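Local coordinates for protein fluoride-specific ion channel FluC (Bordetella pertussis, PDB 5NKQ) that forms a dual-topology, double-barrelled membrane channel highly specific for fluoride, letting the ion leave the cell and so lowering its toxicity, at residues W35-L44 / A103-S112. Numbering follows the deposited sequence.
Sequences WPWGTLTANL and AYAGASLAGS. With F (fluoride ion), chain J; F (fluoride ion), chain M.
Y104 lays the edge of its ring against the face of W35, with CD1 3.6 Å from W35 CZ2. The pair is T-shaped, and the planes stand at 89°. This contact joins two transmembrane helices of the Fluc channel, 37-59 and 98-126, which run nearly parallel here, with segment axes 9.7 Å apart. Fluoride sits between them. The Y104 ring lies with CG anti to the backbone N (chi1 -178°), reaching across to the start of the other helix. There P36 CG covers one ring face, 4.0 Å from Y104 CZ, and L40 CB meets the ring edge. The phenol oxygen, Y104 OH, touches T39 CG2, lies 3.0 Å from the fluoride ion of chain J and shares a hydrogen bond with E88. E88 also binds T39 OG1, so one carboxylate ties both hydroxyls in place.

Beyond the ring, polar groups from both helices join Y104 around this fluoride. N43 ND2 donates to it at 2.8 Å, with a somewhat bent N-H angle of 145°. N43 OD1 accepts from the backbone N of T81, which helps fix the amide's rotation. S108 OG lies equally near the ion but also near Y104 O, and its single proton could serve either. F85 completes this pocket, touching both Y104 and S108.

Leucines fill the groove alongside. L40 CD1 packs 3.5 Å from S108 OG. L44 CD2 fits against the bare backbone of G111, 3.5 Å from its carbonyl carbon, near L44 and S112, whose alpha carbons are the closest pair between the segments. F82 of the second subunit packs on N43 and S112. One turn beyond S108, S112 OG donates to the other fluoride at 2.8 Å.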
loop_
_atom_site.group_PDB
_atom_site.type_symbol
_atom_site.label_atom_id
_atom_site.label_comp_id
_atom_site.label_asym_id
_atom_site.label_seq_id
_atom_site.Cartn_x
_atom_site.Cartn_y
_atom_site.Cartn_z
ATOM N N TRP A 35 12.185 3.109 -13.548
ATOM C CA TRP A 35 11.469 3.618 -12.388
ATOM C C TRP A 35 9.987 3.288 -12.534
ATOM O O TRP A 35 9.402 3.535 -13.604
ATOM C CB TRP A 35 11.672 5.129 -12.243
ATOM C CG TRP A 35 11.259 5.680 -10.912
ATOM C CD1 TRP A 35 10.037 6.182 -10.574
ATOM C CD2 TRP A 35 12.077 5.794 -9.741
ATOM N NE1 TRP A 35 10.041 6.598 -9.266
ATOM C CE2 TRP A 35 11.282 6.371 -8.732
ATOM C CE3 TRP A 35 13.402 5.463 -9.447
ATOM C CZ2 TRP A 35 11.768 6.625 -7.451
ATOM C CZ3 TRP A 35 13.884 5.715 -8.176
ATOM C CH2 TRP A 35 13.068 6.290 -7.194
ATOM N N PRO A 36 9.356 2.725 -11.500
ATOM C CA PRO A 36 7.913 2.404 -11.569
ATOM C C PRO A 36 7.043 3.636 -11.347
ATOM O O PRO A 36 6.399 3.818 -10.307
ATOM C CB PRO A 36 7.751 1.357 -10.457
ATOM C CG PRO A 36 9.150 0.994 -10.005
ATOM C CD PRO A 36 9.973 2.200 -10.274
ATOM N N TRP A 37 7.012 4.515 -12.353
ATOM C CA TRP A 37 6.250 5.753 -12.229
ATOM C C TRP A 37 4.751 5.492 -12.125
ATOM O O TRP A 37 4.025 6.299 -11.534
ATOM C CB TRP A 37 6.545 6.678 -13.410
ATOM C CG TRP A 37 7.925 7.266 -13.391
ATOM C CD1 TRP A 37 8.964 6.945 -14.214
ATOM C CD2 TRP A 37 8.417 8.275 -12.498
ATOM N NE1 TRP A 37 10.072 7.692 -13.893
ATOM C CE2 TRP A 37 9.763 8.516 -12.843
ATOM C CE3 TRP A 37 7.852 8.996 -11.443
ATOM C CZ2 TRP A 37 10.551 9.448 -12.169
ATOM C CZ3 TRP A 37 8.636 9.923 -10.776
ATOM C CH2 TRP A 37 9.970 10.139 -11.141
ATOM N N GLY A 38 4.270 4.383 -12.688
ATOM C CA GLY A 38 2.846 4.091 -12.616
ATOM C C GLY A 38 2.403 3.708 -11.217
ATOM O O GLY A 38 1.383 4.196 -10.720
ATOM N N THR A 39 3.158 2.819 -10.566
ATOM C CA THR A 39 2.852 2.462 -9.185
ATOM C C THR A 39 2.967 3.674 -8.269
ATOM O O THR A 39 2.126 3.877 -7.384
ATOM C CB THR A 39 3.783 1.347 -8.705
ATOM O OG1 THR A 39 3.728 0.245 -9.619
ATOM C CG2 THR A 39 3.371 0.872 -7.316
ATOM N N LEU A 40 4.003 4.491 -8.470
ATOM C CA LEU A 40 4.177 5.684 -7.650
ATOM C C LEU A 40 3.046 6.678 -7.880
ATOM O O LEU A 40 2.542 7.283 -6.926
ATOM C CB LEU A 40 5.531 6.328 -7.944
ATOM C CG LEU A 40 5.899 7.548 -7.098
ATOM C CD1 LEU A 40 5.913 7.186 -5.620
ATOM C CD2 LEU A 40 7.244 8.110 -7.530
ATOM N N THR A 41 2.630 6.855 -9.137
ATOM C CA THR A 41 1.510 7.747 -9.424
ATOM C C THR A 41 0.238 7.266 -8.738
ATOM O O THR A 41 -0.513 8.070 -8.173
ATOM C CB THR A 41 1.296 7.858 -10.934
ATOM O OG1 THR A 41 2.461 8.430 -11.542
ATOM C CG2 THR A 41 0.088 8.736 -11.244
ATOM N N ALA A 42 -0.014 5.955 -8.765
ATOM C CA ALA A 42 -1.208 5.418 -8.120
ATOM C C ALA A 42 -1.179 5.656 -6.616
ATOM O O ALA A 42 -2.205 5.994 -6.013
ATOM C CB ALA A 42 -1.343 3.927 -8.427
ATOM N N ASN A 43 -0.010 5.492 -5.991
ATOM C CA ASN A 43 0.090 5.699 -4.551
ATOM C C ASN A 43 0.032 7.180 -4.196
ATOM O O ASN A 43 -0.572 7.556 -3.184
ATOM C CB ASN A 43 1.373 5.063 -4.015
ATOM C CG ASN A 43 1.286 3.551 -3.944
ATOM O OD1 ASN A 43 0.197 2.987 -3.837
ATOM N ND2 ASN A 43 2.436 2.887 -3.997
ATOM N N LEU A 44 0.650 8.036 -5.012
ATOM C CA LEU A 44 0.618 9.470 -4.740
ATOM C C LEU A 44 -0.785 10.035 -4.925
ATOM O O LEU A 44 -1.266 10.812 -4.093
ATOM C CB LEU A 44 1.617 10.202 -5.637
ATOM C CG LEU A 44 3.102 9.992 -5.337
ATOM C CD1 LEU A 44 3.964 10.770 -6.318
ATOM C CD2 LEU A 44 3.421 10.386 -3.906
ATOM N N ALA A 103 15.520 5.618 -2.439
ATOM C CA ALA A 103 14.835 6.766 -3.020
ATOM C C ALA A 103 13.398 6.421 -3.393
ATOM O O ALA A 103 12.498 7.256 -3.252
ATOM C CB ALA A 103 15.600 7.273 -4.242
ATOM N N TYR A 104 13.163 5.196 -3.870
ATOM C CA TYR A 104 11.804 4.797 -4.221
ATOM C C TYR A 104 10.944 4.613 -2.977
ATOM O O TYR A 104 9.766 4.987 -2.971
ATOM C CB TYR A 104 11.828 3.515 -5.054
ATOM C CG TYR A 104 10.458 3.067 -5.510
ATOM C CD1 TYR A 104 9.675 3.880 -6.318
ATOM C CD2 TYR A 104 9.952 1.829 -5.139
ATOM C CE1 TYR A 104 8.422 3.476 -6.739
ATOM C CE2 TYR A 104 8.701 1.415 -5.557
ATOM C CZ TYR A 104 7.940 2.243 -6.355
ATOM O OH TYR A 104 6.693 1.835 -6.773
ATOM N N ALA A 105 11.515 4.039 -1.917
ATOM C CA ALA A 105 10.782 3.930 -0.660
ATOM C C ALA A 105 10.553 5.301 -0.040
ATOM O O ALA A 105 9.474 5.574 0.499
ATOM C CB ALA A 105 11.532 3.016 0.309
ATOM N N GLY A 106 11.554 6.179 -0.114
ATOM C CA GLY A 106 11.393 7.517 0.429
ATOM C C GLY A 106 10.383 8.344 -0.344
ATOM O O GLY A 106 9.572 9.061 0.250
ATOM N N ALA A 107 10.416 8.260 -1.676
ATOM C CA ALA A 107 9.445 8.992 -2.481
ATOM C C ALA A 107 8.038 8.440 -2.301
ATOM O O ALA A 107 7.062 9.195 -2.383
ATOM C CB ALA A 107 9.845 8.956 -3.956
ATOM N N SER A 108 7.909 7.135 -2.056
ATOM C CA SER A 108 6.589 6.555 -1.832
ATOM C C SER A 108 6.066 6.876 -0.437
ATOM O O SER A 108 4.886 7.205 -0.277
ATOM C CB SER A 108 6.635 5.041 -2.048
ATOM O OG SER A 108 6.988 4.726 -3.384
ATOM N N LEU A 109 6.925 6.791 0.580
ATOM C CA LEU A 109 6.487 7.062 1.945
ATOM C C LEU A 109 6.280 8.556 2.169
ATOM O O LEU A 109 5.159 9.008 2.429
ATOM C CB LEU A 109 7.502 6.499 2.943
ATOM C CG LEU A 109 7.252 6.818 4.419
ATOM C CD1 LEU A 109 5.879 6.329 4.855
ATOM C CD2 LEU A 109 8.341 6.212 5.292
ATOM N N ALA A 110 7.358 9.340 2.074
ATOM C CA ALA A 110 7.255 10.775 2.316
ATOM C C ALA A 110 6.349 11.456 1.299
ATOM O O ALA A 110 5.697 12.455 1.620
ATOM C CB ALA A 110 8.643 11.415 2.300
ATOM N N GLY A 111 6.295 10.934 0.073
ATOM C CA GLY A 111 5.420 11.521 -0.927
ATOM C C GLY A 111 3.952 11.299 -0.620
ATOM O O GLY A 111 3.134 12.212 -0.762
ATOM N N SER A 112 3.595 10.085 -0.193
ATOM C CA SER A 112 2.197 9.790 0.105
ATOM C C SER A 112 1.708 10.579 1.313
ATOM O O SER A 112 0.579 11.084 1.315
ATOM C CB SER A 112 2.012 8.290 0.333
ATOM O OG SER A 112 0.657 7.979 0.598
HETATM F F F J . 5.071 3.361 -4.819
HETATM F F F M . -1.015 6.129 -0.732
#